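Local coordinates for protein phenylacetaldehyde dehydrogenase (Burkholderia cenocepacia, PDB 4O5H) that probably oxidises phenylacetaldehyde to phenylacetate with NAD+ as the hydride acceptor, as a member of the aldehyde dehydrogenase family, at residues V50-P53 with A54-T57; N108-E111 with L112-E116; E64-E67 with R68-Q71; R24-A28 with K29-M33. All blocks are in the same frame, centred on the assembly; numbering follows the deposited sequence. Where two conformers were deposited one is given.

Interaction 1: residues V50-P53 with A54-T57. With NA (sodium ion), chain I.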
ATOM      1  N   VAL A  50      20.994 -27.847   1.283  1.00 15.30           N
ATOM      2  CA  VAL A  50      20.643 -27.282   2.555  1.00 14.44           C
ATOM      3  C   VAL A  50      21.761 -27.597   3.538  1.00 14.28           C
ATOM      4  O   VAL A  50      22.131 -28.752   3.717  1.00 14.14           O
ATOM      5  CB  VAL A  50      19.334 -27.861   3.073  1.00 14.32           C
ATOM      6  CG1 VAL A  50      18.905 -27.140   4.324  1.00 14.32           C
ATOM      7  CG2 VAL A  50      18.273 -27.713   2.003  1.00 14.44           C
ATOM      8  N   VAL A  51      22.275 -26.549   4.160  1.00 13.52           N
ATOM      9  CA  VAL A  51      23.454 -26.591   4.998  1.00 13.85           C
ATOM     10  C   VAL A  51      23.102 -26.301   6.463  1.00 13.44           C
ATOM     11  O   VAL A  51      22.284 -25.432   6.761  1.00 13.13           O
ATOM     12  CB  VAL A  51      24.461 -25.560   4.507  1.00 14.43           C
ATOM     13  CG1 VAL A  51      25.628 -25.388   5.490  1.00 15.01           C
ATOM     14  CG2 VAL A  51      25.012 -25.949   3.133  1.00 15.04           C
ATOM     15  N   ASN A  52      23.648 -27.108   7.360  1.00 13.53           N
ATOM     16  CA  ASN A  52      23.528 -26.867   8.805  1.00 13.40           C
ATOM     17  C   ASN A  52      24.591 -25.864   9.180  1.00 13.61           C
ATOM     18  O   ASN A  52      25.790 -26.169   9.139  1.00 14.32           O
ATOM     19  CB  ASN A  52      23.770 -28.142   9.585  1.00 13.76           C
ATOM     20  CG  ASN A  52      23.693 -27.943  11.071  1.00 14.08           C
ATOM     21  OD1 ASN A  52      23.709 -26.809  11.601  1.00 14.20           O
ATOM     22  ND2 ASN A  52      23.604 -29.045  11.779  1.00 14.46           N
ATOM     23  N   PRO A  53      24.177 -24.657   9.550  1.00 13.34           N
ATOM     24  CA  PRO A  53      25.188 -23.613   9.822  1.00 13.98           C
ATOM     25  C   PRO A  53      26.060 -23.821  11.056  1.00 14.56           C
ATOM     26  O   PRO A  53      27.038 -23.111  11.231  1.00 15.26           O
ATOM     27  CB  PRO A  53      24.340 -22.347   9.976  1.00 13.91           C
ATOM     28  CG  PRO A  53      23.027 -22.847  10.475  1.00 13.31           C
ATOM     29  CD  PRO A  53      22.812 -24.176   9.794  1.00 12.85           C
ATOM     30  N   ALA A  54      25.726 -24.779  11.908  1.00 14.48           N
ATOM     31  CA  ALA A  54      26.580 -25.100  13.021  1.00 15.32           C
ATOM     32  C   ALA A  54      27.862 -25.812  12.590  1.00 15.97           C
ATOM     33  O   ALA A  54      28.876 -25.730  13.289  1.00 16.69           O
ATOM     34  CB  ALA A  54      25.829 -25.934  14.052  1.00 15.31           C
ATOM     35  N   ASP A  55      27.817 -26.563  11.501  1.00 15.99           N
ATOM     36  CA  ASP A  55      29.007 -27.291  11.076  1.00 17.01           C
ATOM     37  C   ASP A  55      29.311 -27.234   9.599  1.00 17.20           C
ATOM     38  O   ASP A  55      30.280 -27.848   9.150  1.00 17.71           O
ATOM     39  CB  ASP A  55      28.956 -28.748  11.555  1.00 17.52           C
ATOM     40  CG  ASP A  55      27.781 -29.526  10.985  1.00 17.08           C
ATOM     41  OD1 ASP A  55      27.207 -29.148   9.937  1.00 16.80           O
ATOM     42  OD2 ASP A  55      27.430 -30.562  11.574  1.00 17.72           O
ATOM     43  N   GLY A  56      28.516 -26.498   8.851  1.00 16.85           N
ATOM     44  CA  GLY A  56      28.792 -26.334   7.432  1.00 17.75           C
ATOM     45  C   GLY A  56      28.467 -27.554   6.573  1.00 18.00           C
ATOM     46  O   GLY A  56      28.786 -27.546   5.388  1.00 18.82           O
ATOM     47  N   THR A  57      27.842 -28.590   7.137  1.00 17.98           N
ATOM     48  CA  THR A  57      27.578 -29.825   6.361  1.00 18.52           C
ATOM     49  C   THR A  57      26.237 -29.768   5.670  1.00 17.67           C
ATOM     50  O   THR A  57      25.316 -29.086   6.135  1.00 16.46           O
ATOM     51  CB  THR A  57      27.584 -31.095   7.232  1.00 19.22           C
ATOM     52  OG1 THR A  57      26.571 -30.995   8.230  1.00 19.19           O
ATOM     53  CG2 THR A  57      28.931 -31.296   7.899  1.00 20.62           C
TER
HETATM   54 NA    NA I 605      19.966 -23.733   5.951  1.00 15.28          NA
HETATM   55  O   HOH W   1      20.981 -24.058   3.788  1.00 11.05           O
HETATM   56  O   HOH W   2      24.536 -31.879  10.587  1.00 35.64           O
HETATM   57  O   HOH W   3      21.901 -22.451   6.424  1.00 19.36           O
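With CG of N52 turned opposite its own backbone nitrogen (chi1 179°) and CG of D55 held between backbone nitrogen and carbonyl carbon (chi1 62°), the two side chains cross at about a right angle inside one tight turn, their amide and carboxylate planes 51° apart. N52 OD1 accepts from A54 N at 2.9 Å, the donor lying above the amide plane, so the side chain braces the peptide just beyond P53. The backbone carbonyl of N52 takes two further donors: G56 N at 2.8 Å, in line with the C=O bond though bent at its own hydrogen, and D55 N from above the carbonyl plane. Asparagine suits the place because its side chain brings a second acceptor to the turn. These bonds reverse the chain between strands 47-52 and 57-63 of a two-stranded antiparallel hairpin, where N52 N also donates to T57 O at 2.9 Å. G56, at positive phi, takes a backbone shape that glycine adopts easily. D55 OD1 forms an Asx turn with T57 N and also receives T57 OG1 at 2.6 Å, both from one face of the carboxylate. V51 O binds the sodium ion at 3.0 Å, as do D119 O and D212 O; one sodium-bound water accepts from V51 N.

Interaction 2: residues N108-E111 with L112-E116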
ATOM      1  N   ASN A 108       3.193 -31.194  16.529  1.00 11.41           N
ATOM      2  CA  ASN A 108       4.473 -31.560  15.966  1.00 11.50           C
ATOM      3  C   ASN A 108       5.531 -30.489  16.224  1.00 11.47           C
ATOM      4  O   ASN A 108       6.459 -30.320  15.443  1.00 11.63           O
ATOM      5  CB  ASN A 108       4.307 -31.798  14.457  1.00 11.35           C
ATOM      6  CG  ASN A 108       3.417 -33.001  14.158  1.00 11.56           C
ATOM      7  OD1 ASN A 108       3.859 -34.127  14.246  1.00 11.75           O
ATOM      8  ND2 ASN A 108       2.155 -32.746  13.836  1.00 11.30           N
ATOM      9  N   ALA A 109       5.396 -29.803  17.347  1.00 11.71           N
ATOM     10  CA  ALA A 109       6.209 -28.637  17.662  1.00 11.59           C
ATOM     11  C   ALA A 109       7.695 -28.951  17.863  1.00 11.81           C
ATOM     12  O   ALA A 109       8.549 -28.226  17.370  1.00 11.50           O
ATOM     13  CB  ALA A 109       5.640 -27.938  18.888  1.00 11.60           C
ATOM     14  N   ARG A 110       8.030 -30.032  18.548  1.00 12.19           N
ATOM     15  CA  ARG A 110       9.466 -30.350  18.758  1.00 12.56           C
ATOM     16  C   ARG A 110      10.172 -30.670  17.442  1.00 12.44           C
ATOM     17  O   ARG A 110      11.252 -30.170  17.182  1.00 12.11           O
ATOM     18  CB  ARG A 110       9.643 -31.516  19.715  1.00 13.30           C
ATOM     19  CG  ARG A 110      11.076 -31.908  19.926  1.00 13.97           C
ATOM     20  CD  ARG A 110      11.917 -30.783  20.555  1.00 14.03           C
ATOM     21  NE  ARG A 110      13.331 -31.146  20.582  1.00 14.69           N
ATOM     22  CZ  ARG A 110      14.253 -30.528  21.311  1.00 15.20           C
ATOM     23  NH1 ARG A 110      13.932 -29.489  22.037  1.00 15.35           N
ATOM     24  NH2 ARG A 110      15.505 -30.957  21.317  1.00 15.77           N
ATOM     25  N   GLU A 111       9.525 -31.473  16.585  1.00 12.37           N
ATOM     26  CA  GLU A 111      10.102 -31.771  15.290  1.00 12.58           C
ATOM     27  C   GLU A 111      10.328 -30.495  14.456  1.00 11.95           C
ATOM     28  O   GLU A 111      11.372 -30.297  13.874  1.00 11.83           O
ATOM     29  CB  GLU A 111       9.165 -32.706  14.496  1.00 13.02           C
ATOM     30  CG  GLU A 111       9.693 -33.009  13.113  1.00 13.34           C
ATOM     31  CD  GLU A 111       8.675 -33.721  12.244  1.00 13.82           C
ATOM     32  OE1 GLU A 111       7.552 -34.028  12.735  1.00 14.19           O
ATOM     33  OE2 GLU A 111       8.997 -33.909  11.061  1.00 14.14           O
ATOM     34  N   LEU A 112       9.324 -29.636  14.409  1.00 11.61           N
ATOM     35  CA  LEU A 112       9.474 -28.367  13.687  1.00 11.23           C
ATOM     36  C   LEU A 112      10.586 -27.522  14.238  1.00 11.10           C
ATOM     37  O   LEU A 112      11.336 -26.903  13.477  1.00 10.99           O
ATOM     38  CB  LEU A 112       8.153 -27.583  13.712  1.00 10.94           C
ATOM     39  CG  LEU A 112       7.039 -28.171  12.791  1.00 10.89           C
ATOM     40  CD1 LEU A 112       5.681 -27.579  13.117  1.00 10.70           C
ATOM     41  CD2 LEU A 112       7.387 -27.914  11.356  1.00 10.88           C
ATOM     42  N   ALA A 113      10.734 -27.513  15.554  1.00 11.28           N
ATOM     43  CA  ALA A 113      11.819 -26.763  16.202  1.00 11.36           C
ATOM     44  C   ALA A 113      13.181 -27.327  15.855  1.00 11.76           C
ATOM     45  O   ALA A 113      14.106 -26.585  15.580  1.00 11.57           O
ATOM     46  CB  ALA A 113      11.643 -26.750  17.705  1.00 11.54           C
ATOM     47  N   GLU A 114      13.303 -28.646  15.845  1.00 12.09           N
ATOM     48  CA  GLU A 114      14.578 -29.289  15.459  1.00 12.40           C
ATOM     49  C   GLU A 114      14.935 -28.971  13.989  1.00 12.56           C
ATOM     50  O   GLU A 114      16.081 -28.644  13.676  1.00 12.59           O
ATOM     51  CB  GLU A 114      14.505 -30.818  15.687  1.00 12.61           C
ATOM     52  CG  GLU A 114      14.439 -31.164  17.183  1.00 12.79           C
ATOM     53  CD  GLU A 114      14.397 -32.636  17.509  1.00 13.18           C
ATOM     54  OE1 GLU A 114      14.281 -33.485  16.592  1.00 13.10           O
ATOM     55  OE2 GLU A 114      14.477 -32.933  18.731  1.00 13.49           O
ATOM     56  N   ILE A 115      13.951 -29.072  13.109  1.00 12.30           N
ATOM     57  CA  ILE A 115      14.193 -28.787  11.718  1.00 12.54           C
ATOM     58  C   ILE A 115      14.667 -27.349  11.615  1.00 12.57           C
ATOM     59  O   ILE A 115      15.637 -27.044  10.909  1.00 12.62           O
ATOM     60  CB  ILE A 115      12.890 -28.978  10.865  1.00 12.37           C
ATOM     61  CG1 ILE A 115      12.534 -30.438  10.811  1.00 12.72           C
ATOM     62  CG2 ILE A 115      13.062 -28.401   9.467  1.00 12.40           C
ATOM     63  CD1 ILE A 115      11.136 -30.728  10.314  1.00 12.81           C
ATOM     64  N   GLU A 116      13.963 -26.453  12.289  1.00 12.35           N
ATOM     65  CA  GLU A 116      14.297 -25.044  12.201  1.00 12.78           C
ATOM     66  C   GLU A 116      15.689 -24.768  12.761  1.00 12.81           C
ATOM     67  O   GLU A 116      16.468 -23.994  12.166  1.00 12.88           O
ATOM     68  CB  GLU A 116      13.275 -24.201  12.947  1.00 12.98           C
ATOM     69  CG  GLU A 116      13.311 -22.744  12.575  1.00 13.38           C
ATOM     70  CD  GLU A 116      12.486 -22.430  11.331  1.00 14.06           C
ATOM     71  OE1 GLU A 116      12.662 -23.130  10.295  1.00 15.21           O
ATOM     72  OE2 GLU A 116      11.647 -21.523  11.411  1.00 13.61           O
TER
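R110 NE and E114 OE2 meet at 2.8 Å in a salt bridge between residues one helical turn apart. The oxygen sits at the guanidinium edge, near its plane, and the N-H points at it almost straight (163°); NH2 adds a weak bond to the same atom. The carboxylate and guanidinium planes are 76° apart, and R110 holds a single oxygen; the two groups do not lie flat, side by side. A bend at chi2 of R110 (62°) lets an arginine whose CB points away fold back over the next turn. Both residues belong to helix 109-120, where the spacing of four aligns donor and acceptor, and where I115 N to E111 O (3.0 Å) is one of the regular i to i+4 backbone bonds. On another flank of this helix E111 and I115 run alongside each other, CG of the first 3.9 Å from CD1 of the second; the aliphatic part of the glutamate suits this packing. Farther out, E111 OE2 pairs with R219 of helix 215-227. E114 OE1, the oxygen not used by R110, accepts from T23 OG1 and L20 N, while R110 NH1 bonds to Q128 OE1. L112, branched, packs on V132 and A113, small, on Q128 of helix 124-145.

Interaction 3: residues E64-E67 with R68-Q71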
ATOM      1  N   GLU A  64      15.579 -26.648  -6.997  1.00 17.25           N
ATOM      2  CA  GLU A  64      15.943 -25.313  -7.428  1.00 18.59           C
ATOM      3  C   GLU A  64      15.019 -24.870  -8.583  1.00 17.88           C
ATOM      4  O   GLU A  64      15.288 -25.140  -9.754  1.00 18.61           O
ATOM      5  CB  GLU A  64      17.394 -25.307  -7.887  1.00 21.72           C
ATOM      6  CG  GLU A  64      17.870 -23.902  -8.206  1.00 23.88           C
ATOM      7  CD  GLU A  64      18.930 -23.834  -9.269  1.00 27.19           C
ATOM      8  OE1 GLU A  64      19.846 -24.665  -9.346  1.00 31.22           O
ATOM      9  OE2 GLU A  64      18.830 -22.910 -10.041  1.00 29.72           O
ATOM     10  N   ALA A  65      13.938 -24.174  -8.233  1.00 16.64           N
ATOM     11  CA  ALA A  65      12.890 -23.799  -9.196  1.00 16.94           C
ATOM     12  C   ALA A  65      13.350 -22.693 -10.105  1.00 17.72           C
ATOM     13  O   ALA A  65      14.094 -21.837  -9.688  1.00 17.75           O
ATOM     14  CB  ALA A  65      11.652 -23.335  -8.474  1.00 15.90           C
ATOM     15  N   ASP A  66      12.934 -22.749 -11.360  1.00 19.05           N
ATOM     16  CA  ASP A  66      13.094 -21.606 -12.261  1.00 20.62           C
ATOM     17  C   ASP A  66      11.714 -21.005 -12.550  1.00 19.58           C
ATOM     18  O   ASP A  66      10.706 -21.374 -11.912  1.00 16.97           O
ATOM     19  CB  ASP A  66      13.957 -21.955 -13.507  1.00 22.98           C
ATOM     20  CG  ASP A  66      13.254 -22.885 -14.514  1.00 25.54           C
ATOM     21  OD1 ASP A  66      12.046 -23.120 -14.450  1.00 26.00           O
ATOM     22  OD2 ASP A  66      13.928 -23.418 -15.411  1.00 28.92           O
ATOM     23  N   GLU A  67      11.680 -20.090 -13.498  1.00 20.55           N
ATOM     24  CA  GLU A  67      10.483 -19.391 -13.882  1.00 21.88           C
ATOM     25  C   GLU A  67       9.345 -20.339 -14.306  1.00 20.84           C
ATOM     26  O   GLU A  67       8.160 -20.078 -14.006  1.00 19.47           O
ATOM     27  CB  GLU A  67      10.837 -18.401 -15.021  1.00 25.49           C
ATOM     28  CG  GLU A  67       9.731 -17.416 -15.305  1.00 29.20           C
ATOM     29  CD  GLU A  67      10.207 -16.188 -16.112  1.00 33.11           C
ATOM     30  OE1 GLU A  67      10.959 -16.393 -17.097  1.00 37.35           O
ATOM     31  OE2 GLU A  67       9.804 -15.023 -15.773  1.00 34.98           O
ATOM     32  N   ARG A  68       9.682 -21.452 -14.950  1.00 20.47           N
ATOM     33  CA  ARG A  68       8.666 -22.423 -15.403  1.00 21.47           C
ATOM     34  C   ARG A  68       7.921 -22.986 -14.208  1.00 18.81           C
ATOM     35  O   ARG A  68       6.705 -23.092 -14.214  1.00 17.76           O
ATOM     36  CB  ARG A  68       9.297 -23.623 -16.137  1.00 23.80           C
ATOM     37  CG  ARG A  68      10.017 -23.302 -17.421  1.00 27.34           C
ATOM     38  CD  ARG A  68      10.766 -24.536 -17.961  1.00 30.78           C
ATOM     39  NE  ARG A  68      12.002 -24.797 -17.229  1.00 32.01           N
ATOM     40  CZ  ARG A  68      12.852 -25.782 -17.500  1.00 35.37           C
ATOM     41  NH1 ARG A  68      12.611 -26.652 -18.481  1.00 37.87           N
ATOM     42  NH2 ARG A  68      13.960 -25.911 -16.783  1.00 36.97           N
ATOM     43  N   ASP A  69       8.668 -23.359 -13.178  1.00 17.00           N
ATOM     44  CA  ASP A  69       8.054 -23.955 -11.994  1.00 15.73           C
ATOM     45  C   ASP A  69       7.187 -22.919 -11.262  1.00 14.25           C
ATOM     46  O   ASP A  69       6.090 -23.223 -10.775  1.00 13.74           O
ATOM     47  CB  ASP A  69       9.121 -24.548 -11.051  1.00 15.29           C
ATOM     48  CG  ASP A  69      10.091 -25.466 -11.786  1.00 16.59           C
ATOM     49  OD1 ASP A  69       9.647 -26.506 -12.347  1.00 17.08           O
ATOM     50  OD2 ASP A  69      11.283 -25.134 -11.844  1.00 16.54           O
ATOM     51  N   VAL A  70       7.685 -21.712 -11.172  1.00 13.98           N
ATOM     52  CA  VAL A  70       6.937 -20.630 -10.495  1.00 13.51           C
ATOM     53  C   VAL A  70       5.641 -20.354 -11.250  1.00 13.63           C
ATOM     54  O   VAL A  70       4.596 -20.239 -10.634  1.00 12.82           O
ATOM     55  CB  VAL A  70       7.753 -19.352 -10.369  1.00 13.73           C
ATOM     56  CG1 VAL A  70       6.892 -18.202  -9.846  1.00 13.60           C
ATOM     57  CG2 VAL A  70       8.929 -19.565  -9.440  1.00 13.59           C
ATOM     58  N   GLN A  71       5.725 -20.264 -12.570  1.00 14.78           N
ATOM     59  CA  GLN A  71       4.520 -20.093 -13.398  1.00 15.75           C
ATOM     60  C   GLN A  71       3.498 -21.205 -13.187  1.00 15.04           C
ATOM     61  O   GLN A  71       2.320 -20.934 -13.122  1.00 14.61           O
ATOM     62  CB  GLN A  71       4.871 -20.004 -14.864  1.00 17.78           C
ATOM     63  CG  GLN A  71       5.493 -18.648 -15.194  1.00 19.47           C
ATOM     64  CD  GLN A  71       6.181 -18.629 -16.519  1.00 21.93           C
ATOM     65  OE1 GLN A  71       6.334 -19.648 -17.191  1.00 23.37           O
ATOM     66  NE2 GLN A  71       6.602 -17.461 -16.917  1.00 24.45           N
TER
HETATM   67  O   HOH W   4       7.202 -15.101 -14.577  1.00 35.50           O
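D66 and R68 lock together at the start of helix 67-82, where the aspartate is the N-cap. Its CG lies between backbone nitrogen and carbonyl carbon (chi1 71°), which folds OD1 back to accept from R68 N at 2.9 Å, from above the carboxylate plane. The other oxygen, OD2, receives R68 NH2 at 2.8 Å and R68 NE at 3.0 Å, both donors lying near the guanidinium plane, and a weak NE bond to OD1 completes the grip. R68, though exposed, is thus fixed by D66. Aspartate suits the place because its short side chain can hold a first-turn N-H and an arginine at once.

The buried side is closely knit too. D69 OD2 accepts from D66 N at 2.9 Å through its anti lone pair, and D69 OD1 is taken up by A43 N. The small A65 fits against D69, its CB 3.8 Å from D69 CB, while V70 turns its branches to A244 and L248 of helix 241-250. Two carboxylate oxygens nevertheless come close, D66 OD1 and D69 OD2 at 3.4 Å, a repulsion that the surrounding N-H groups and R68 would be expected to ease.

The pair E67 and Q71 is looser. Q71 lies obliquely across E67, with NE2 3.5 Å from E67 CG, and a water lies between E67 OE2 and Q71 NE2, its bond to the glutamine weak. The charge of E67 has its main partner in R250.

D66 and D69 form a capping box, to which the D66 N bond to D69 OD2 belongs, a classic start to a helix.

Interaction 4: residues R24-A28 with K29-M33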
ATOM      1  N   ARG A  24      14.579 -37.103  11.892  1.00 19.71           N
ATOM      2  CA  ARG A  24      15.517 -37.891  11.099  0.50 20.60           C
ATOM      3  C   ARG A  24      14.863 -38.392   9.801  1.00 20.63           C
ATOM      4  O   ARG A  24      15.453 -38.326   8.730  1.00 21.36           O
ATOM      5  CB  ARG A  24      16.119 -39.050  11.925  0.50 21.97           C
ATOM      6  CG  ARG A  24      17.188 -38.574  12.910  0.50 22.31           C
ATOM      7  CD  ARG A  24      17.964 -39.747  13.531  0.50 24.04           C
ATOM      8  NE  ARG A  24      18.605 -39.387  14.795  0.50 24.36           N
ATOM      9  CZ  ARG A  24      19.725 -38.671  14.909  0.50 24.17           C
ATOM     10  NH1 ARG A  24      20.372 -38.226  13.833  0.50 23.84           N
ATOM     11  NH2 ARG A  24      20.194 -38.394  16.113  0.50 24.36           N
ATOM     12  N   ALA A  25      13.648 -38.882   9.898  1.00 20.72           N
ATOM     13  CA  ALA A  25      12.926 -39.373   8.718  1.00 21.27           C
ATOM     14  C   ALA A  25      12.687 -38.260   7.714  1.00 19.56           C
ATOM     15  O   ALA A  25      12.791 -38.471   6.513  1.00 19.16           O
ATOM     16  CB  ALA A  25      11.580 -40.011   9.117  1.00 21.67           C
ATOM     17  N   PHE A  26      12.311 -37.083   8.204  1.00 18.26           N
ATOM     18  CA  PHE A  26      12.079 -35.981   7.306  1.00 17.24           C
ATOM     19  C   PHE A  26      13.372 -35.599   6.594  1.00 17.41           C
ATOM     20  O   PHE A  26      13.371 -35.382   5.397  1.00 17.64           O
ATOM     21  CB  PHE A  26      11.522 -34.773   8.067  1.00 16.41           C
ATOM     22  CG  PHE A  26      11.333 -33.554   7.205  1.00 15.35           C
ATOM     23  CD1 PHE A  26      10.255 -33.434   6.355  1.00 15.50           C
ATOM     24  CD2 PHE A  26      12.235 -32.531   7.266  1.00 15.61           C
ATOM     25  CE1 PHE A  26      10.084 -32.312   5.561  1.00 15.12           C
ATOM     26  CE2 PHE A  26      12.072 -31.389   6.493  1.00 15.02           C
ATOM     27  CZ  PHE A  26      10.984 -31.276   5.650  1.00 15.05           C
ATOM     28  N   LEU A  27      14.469 -35.535   7.331  1.00 18.27           N
ATOM     29  CA  LEU A  27      15.748 -35.212   6.709  1.00 18.72           C
ATOM     30  C   LEU A  27      16.220 -36.241   5.687  1.00 19.50           C
ATOM     31  O   LEU A  27      16.787 -35.886   4.665  1.00 19.27           O
ATOM     32  CB  LEU A  27      16.834 -35.028   7.749  1.00 19.58           C
ATOM     33  CG  LEU A  27      16.651 -33.830   8.680  1.00 20.32           C
ATOM     34  CD1 LEU A  27      17.731 -33.866   9.758  1.00 21.41           C
ATOM     35  CD2 LEU A  27      16.684 -32.530   7.923  1.00 20.27           C
ATOM     36  N   ALA A  28      16.001 -37.503   5.974  1.00 19.69           N
ATOM     37  CA  ALA A  28      16.490 -38.570   5.097  1.00 20.89           C
ATOM     38  C   ALA A  28      15.732 -38.663   3.763  1.00 20.26           C
ATOM     39  O   ALA A  28      16.302 -39.051   2.790  1.00 20.70           O
ATOM     40  CB  ALA A  28      16.409 -39.904   5.806  1.00 21.72           C
ATOM     41  N   LYS A  29      14.458 -38.322   3.718  1.00 19.42           N
ATOM     42  CA  LYS A  29      13.686 -38.607   2.517  1.00 19.49           C
ATOM     43  C   LYS A  29      13.839 -37.517   1.446  1.00 19.23           C
ATOM     44  O   LYS A  29      14.101 -36.355   1.764  1.00 18.69           O
ATOM     45  CB  LYS A  29      12.213 -38.780   2.875  1.00 19.47           C
ATOM     46  CG  LYS A  29      11.495 -37.457   3.061  1.00 18.47           C
ATOM     47  CD  LYS A  29      10.137 -37.614   3.696  1.00 18.80           C
ATOM     48  CE  LYS A  29       9.462 -36.256   3.742  1.00 18.01           C
ATOM     49  NZ  LYS A  29       8.086 -36.344   4.250  1.00 18.37           N
ATOM     50  N   PRO A  30      13.567 -37.856   0.192  1.00 20.57           N
ATOM     51  CA  PRO A  30      13.640 -36.874  -0.889  1.00 20.67           C
ATOM     52  C   PRO A  30      12.649 -35.731  -0.731  1.00 19.48           C
ATOM     53  O   PRO A  30      11.553 -35.940  -0.278  1.00 19.47           O
ATOM     54  CB  PRO A  30      13.288 -37.689  -2.130  1.00 21.10           C
ATOM     55  CG  PRO A  30      13.642 -39.081  -1.755  1.00 22.78           C
ATOM     56  CD  PRO A  30      13.269 -39.204  -0.322  1.00 22.13           C
ATOM     57  N   LYS A  31      13.090 -34.505  -0.978  1.00 20.19           N
ATOM     58  CA  LYS A  31      12.261 -33.293  -0.766  1.00 19.90           C
ATOM     59  C   LYS A  31      11.753 -32.837  -2.106  1.00 19.48           C
ATOM     60  O   LYS A  31      12.509 -32.814  -3.084  1.00 18.69           O
ATOM     61  CB  LYS A  31      13.070 -32.110  -0.188  1.00 20.82           C
ATOM     62  CG  LYS A  31      13.945 -32.431   1.010  1.00 22.57           C
ATOM     63  CD  LYS A  31      13.165 -32.788   2.258  1.00 21.69           C
ATOM     64  CE  LYS A  31      14.173 -33.055   3.348  1.00 21.48           C
ATOM     65  NZ  LYS A  31      15.104 -34.200   3.093  1.00 21.85           N
ATOM     66  N   GLN A  32      10.527 -32.347  -2.108  1.00 18.46           N
ATOM     67  CA  GLN A  32       9.904 -31.804  -3.303  1.00 18.61           C
ATOM     68  C   GLN A  32       9.146 -30.508  -3.001  1.00 16.21           C
ATOM     69  O   GLN A  32       8.832 -30.221  -1.850  1.00 15.33           O
ATOM     70  CB  GLN A  32       8.950 -32.842  -3.860  1.00 21.50           C
ATOM     71  CG  GLN A  32       9.659 -34.099  -4.299  1.00 25.51           C
ATOM     72  CD  GLN A  32       8.742 -35.032  -4.981  1.00 30.08           C
ATOM     73  OE1 GLN A  32       7.801 -35.550  -4.371  1.00 36.76           O
ATOM     74  NE2 GLN A  32       8.970 -35.242  -6.275  1.00 31.84           N
ATOM     75  N   MET A  33       8.838 -29.758  -4.054  1.00 14.88           N
ATOM     76  CA  MET A  33       7.968 -28.582  -3.958  1.00 14.14           C
ATOM     77  C   MET A  33       6.501 -29.021  -3.942  1.00 13.73           C
ATOM     78  O   MET A  33       6.170 -30.071  -4.455  1.00 14.03           O
ATOM     79  CB  MET A  33       8.150 -27.679  -5.175  1.00 13.89           C
ATOM     80  CG  MET A  33       9.527 -27.126  -5.280  1.00 13.97           C
ATOM     81  SD  MET A  33       9.741 -26.034  -6.665  1.00 14.16           S
ATOM     82  CE  MET A  33       9.862 -27.140  -8.083  1.00 15.56           C
TER
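Helix 21-28 ends with a stretched, bent bond from K29 N to A25 O (3.3 Å, 139°), after which K29 leaves helical geometry and the chain turns extended. K31 then reaches back over the last turn, its chain bent at chi2 (-67°) and again at chi4, which curls the ammonium under the helix end. NZ donates to L27 O at 2.9 Å, from above that carbonyl plane, and to K29 O at 2.7 Å, nearly head-on; a weaker bond goes to F26 O. Lysine is apt here because the final carbonyls of a helix lack onward N-H partners and lie at the negative end of its dipole. K31 NZ thus ties carbonyls of the last helical turn to the start of the loop leading to strand 33-35. K31 CE also lies over one face of the F26 ring, toward its rim and 4.1 Å above the plane, while NZ is too distant for more than a weak cation-pi attraction. K29 crosses the ring obliquely, its CE 3.9 Å from F26 CD1, and carries its charge on to E222 of helix 215-227. The flat, apolar phenyl ring fits between these lysine stems and helix 109-120.

Overall arrangement
From the N terminus, interaction 4 ends helix 21-28 and leads into strand 33-35; interaction 1 then closes the hairpin of strands 47-52 and 57-63, interaction 3 turns from the second strand into helix 67-82, and interaction 2 runs along the first part of helix 109-120. All four are local and follow in series, so none nests or crosses. In space interaction 4 lies between two others: F26 CD2 packs on I115 CD1 of interaction 2 at 3.7 Å, and M33 SD on A65 CB of interaction 3 at 3.8 Å. Interaction 1 touches none, but its strand 47-52 and helix 109-120 both bind the sodium ion, through V51 and D119.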